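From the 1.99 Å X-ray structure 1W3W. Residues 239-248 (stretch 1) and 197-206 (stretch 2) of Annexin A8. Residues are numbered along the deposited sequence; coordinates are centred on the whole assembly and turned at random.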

# COMPACT_ATOMS: atom_id res chain seq x y z
N SER A 239 -7.66 -16.04 1.74
CA SER A 239 -6.75 -15.00 2.18
C SER A 239 -5.30 -15.45 2.23
O SER A 239 -4.41 -14.68 1.91
CB SER A 239 -7.18 -14.47 3.55
OG SER A 239 -8.23 -13.54 3.37
N LEU A 240 -5.06 -16.70 2.65
CA LEU A 240 -3.70 -17.24 2.68
C LEU A 240 -3.08 -17.23 1.28
O LEU A 240 -1.94 -16.83 1.11
CB LEU A 240 -3.67 -18.65 3.29
CG LEU A 240 -2.26 -19.25 3.44
CD1 LEU A 240 -1.42 -18.44 4.42
CD2 LEU A 240 -2.30 -20.72 3.87
N GLU A 241 -3.85 -17.65 0.28
CA GLU A 241 -3.42 -17.60 -1.12
C GLU A 241 -3.05 -16.18 -1.56
O GLU A 241 -1.99 -15.96 -2.16
CB GLU A 241 -4.51 -18.16 -2.05
CG GLU A 241 -4.10 -18.24 -3.53
CD GLU A 241 -5.25 -18.53 -4.48
OE1 GLU A 241 -6.36 -18.85 -4.02
OE2 GLU A 241 -5.06 -18.42 -5.72
N GLU A 242 -3.94 -15.23 -1.27
CA GLU A 242 -3.73 -13.81 -1.59
C GLU A 242 -2.42 -13.32 -0.99
O GLU A 242 -1.63 -12.66 -1.67
CB GLU A 242 -4.90 -12.95 -1.09
CG GLU A 242 -4.92 -11.51 -1.61
CD GLU A 242 -6.14 -10.72 -1.12
OE1 GLU A 242 -6.11 -9.46 -1.10
OE2 GLU A 242 -7.15 -11.35 -0.74
N ALA A 243 -2.19 -13.66 0.27
CA ALA A 243 -1.02 -13.22 1.01
C ALA A 243 0.27 -13.79 0.41
O ALA A 243 1.23 -13.04 0.21
CB ALA A 243 -1.13 -13.62 2.48
N MET A 244 0.28 -15.09 0.11
CA MET A 244 1.44 -15.73 -0.51
C MET A 244 1.76 -15.18 -1.89
O MET A 244 2.91 -14.85 -2.17
CB MET A 244 1.27 -17.26 -0.59
CG MET A 244 1.50 -17.91 0.74
SD MET A 244 1.36 -19.71 0.75
CE MET A 244 1.71 -19.93 2.42
N LEU A 245 0.75 -15.09 -2.75
CA LEU A 245 0.93 -14.52 -4.08
C LEU A 245 1.42 -13.07 -4.02
O LEU A 245 2.17 -12.63 -4.88
CB LEU A 245 -0.37 -14.61 -4.90
CG LEU A 245 -0.79 -16.00 -5.38
CD1 LEU A 245 -2.23 -15.96 -5.92
CD2 LEU A 245 0.16 -16.53 -6.44
N THR A 246 0.98 -12.32 -3.01
CA THR A 246 1.38 -10.93 -2.85
C THR A 246 2.86 -10.86 -2.52
O THR A 246 3.59 -10.06 -3.10
CB THR A 246 0.56 -10.24 -1.76
OG1 THR A 246 -0.80 -10.17 -2.17
CG2 THR A 246 0.96 -8.81 -1.61
N VAL A 247 3.31 -11.71 -1.61
CA VAL A 247 4.74 -11.78 -1.29
C VAL A 247 5.54 -12.10 -2.55
O VAL A 247 6.55 -11.45 -2.83
CB VAL A 247 5.04 -12.80 -0.16
CG1 VAL A 247 6.56 -12.96 0.05
CG2 VAL A 247 4.41 -12.34 1.10
N VAL A 248 5.09 -13.08 -3.32
CA VAL A 248 5.78 -13.46 -4.55
C VAL A 248 5.85 -12.30 -5.55
O VAL A 248 6.93 -11.97 -6.07
CB VAL A 248 5.13 -14.72 -5.20
CG1 VAL A 248 5.67 -14.96 -6.58
CG2 VAL A 248 5.37 -15.96 -4.34
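Stretch 2 197-206: DEMKFITILC

Stretch 2 packs on stretch 1 as one helix against another, through an almost wholly apolar contact centred on Met244, with no hydrogen bond between the two. Stretch 1 is helical throughout. Stretch 2 is helical from Glu198 to Cys206, with Asp197 at the N-cap position just before it. The two helices run in the same general direction, their N-to-C axes 32° apart, and the axes approach to 10.7 Å.

The backbones draw closer toward the C-terminal end of the pair. CA of Leu240 and CA of Glu198 are 9.1 Å apart, whereas CA of Val247 and CA of Leu205 are 7.0 Å apart. Leu240, Met244 and Val247 all point toward stretch 2, as expected from a spacing of three or four residues on one helical face. Glu198, Phe201 and Leu205 point back in the same way. CB of Ile202 leaves its backbone sideways, but the end of that side chain comes nearer.

Met244 is a knob in a hole formed by Glu198, Phe201, Ile202 and Leu205. Its extended outer chain (chi2 and chi3 both t) carries CE to 3.5 Å from CB of Phe201 and 3.6 Å from CG1 of Ile202. Further back, Met244 CG lies 3.8 Å from Leu205 CD2. Met244 SD is 5.1 Å from the centroid of the Phe201 ring, in an oblique approach.

Leu240 fills the N-terminal end. Its CD1 is 4.2 Å from Ile202 CD1, and its CD2 is 3.7 Å from Glu198 OE2. At the other end, Val247 CG1 rests 3.6 Å from the backbone O of Leu205 and 4.3 Å from CG of the same residue. Together the two stretches bury 357 Å², with Met244 and Leu205 the most covered residues.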

# COMPACT_ATOMS: atom_id res chain seq x y z
N ASP A 197 1.67 -28.53 3.68
CA ASP A 197 2.39 -28.03 4.85
C ASP A 197 2.58 -26.52 4.70
O ASP A 197 3.64 -26.05 4.26
CB ASP A 197 3.73 -28.74 5.00
CG ASP A 197 4.39 -28.46 6.34
OD1 ASP A 197 4.01 -27.48 7.03
OD2 ASP A 197 5.32 -29.17 6.79
N GLU A 198 1.54 -25.79 5.09
CA GLU A 198 1.48 -24.35 4.88
C GLU A 198 2.62 -23.64 5.61
O GLU A 198 3.17 -22.67 5.09
CB GLU A 198 0.12 -23.76 5.34
CG GLU A 198 -1.13 -24.58 5.00
CD GLU A 198 -1.60 -24.41 3.57
OE1 GLU A 198 -0.74 -24.35 2.65
OE2 GLU A 198 -2.83 -24.34 3.35
N MET A 199 2.98 -24.13 6.79
CA MET A 199 4.02 -23.49 7.61
C MET A 199 5.39 -23.45 6.94
O MET A 199 6.18 -22.56 7.21
CB MET A 199 4.15 -24.17 8.98
CG MET A 199 3.14 -23.69 10.02
SD MET A 199 3.05 -21.87 10.21
CE MET A 199 4.74 -21.48 10.66
N LYS A 200 5.66 -24.43 6.09
CA LYS A 200 6.92 -24.47 5.36
C LYS A 200 6.97 -23.37 4.30
O LYS A 200 7.98 -22.67 4.17
CB LYS A 200 7.15 -25.85 4.72
CG LYS A 200 8.62 -26.18 4.52
CD LYS A 200 9.35 -26.42 5.86
CE LYS A 200 10.26 -25.24 6.28
NZ LYS A 200 11.67 -25.67 6.54
N PHE A 201 5.88 -23.22 3.55
CA PHE A 201 5.73 -22.09 2.64
C PHE A 201 5.87 -20.77 3.38
O PHE A 201 6.60 -19.88 2.92
CB PHE A 201 4.36 -22.12 1.95
CG PHE A 201 4.34 -22.93 0.70
CD1 PHE A 201 4.48 -22.32 -0.54
CD2 PHE A 201 4.16 -24.31 0.74
CE1 PHE A 201 4.45 -23.06 -1.71
CE2 PHE A 201 4.13 -25.06 -0.42
CZ PHE A 201 4.28 -24.44 -1.65
N ILE A 202 5.19 -20.64 4.51
CA ILE A 202 5.12 -19.36 5.22
C ILE A 202 6.49 -18.93 5.72
O ILE A 202 6.89 -17.77 5.53
CB ILE A 202 4.10 -19.42 6.39
CG1 ILE A 202 2.68 -19.49 5.83
CG2 ILE A 202 4.25 -18.21 7.32
CD1 ILE A 202 1.62 -19.84 6.88
N THR A 203 7.21 -19.86 6.32
CA THR A 203 8.51 -19.56 6.90
C THR A 203 9.53 -19.12 5.85
O THR A 203 10.24 -18.14 6.05
CB THR A 203 9.06 -20.80 7.65
OG1 THR A 203 8.17 -21.13 8.72
CG2 THR A 203 10.37 -20.47 8.35
N ILE A 204 9.60 -19.84 4.75
CA ILE A 204 10.55 -19.50 3.70
C ILE A 204 10.17 -18.18 3.02
O ILE A 204 11.02 -17.30 2.81
CB ILE A 204 10.66 -20.68 2.69
CG1 ILE A 204 11.42 -21.84 3.35
CG2 ILE A 204 11.33 -20.25 1.40
CD1 ILE A 204 11.17 -23.19 2.71
N LEU A 205 8.89 -18.02 2.68
CA LEU A 205 8.41 -16.80 2.03
C LEU A 205 8.57 -15.56 2.92
O LEU A 205 8.81 -14.48 2.41
CB LEU A 205 6.95 -16.95 1.56
CG LEU A 205 6.63 -17.21 0.08
CD1 LEU A 205 7.67 -17.98 -0.71
CD2 LEU A 205 5.27 -17.92 -0.02
N CYS A 206 8.49 -15.71 4.24
CA CYS A 206 8.51 -14.56 5.14
C CYS A 206 9.88 -14.25 5.79
O CYS A 206 10.16 -13.09 6.06
CB CYS A 206 7.37 -14.64 6.18
SG CYS A 206 7.43 -15.94 7.45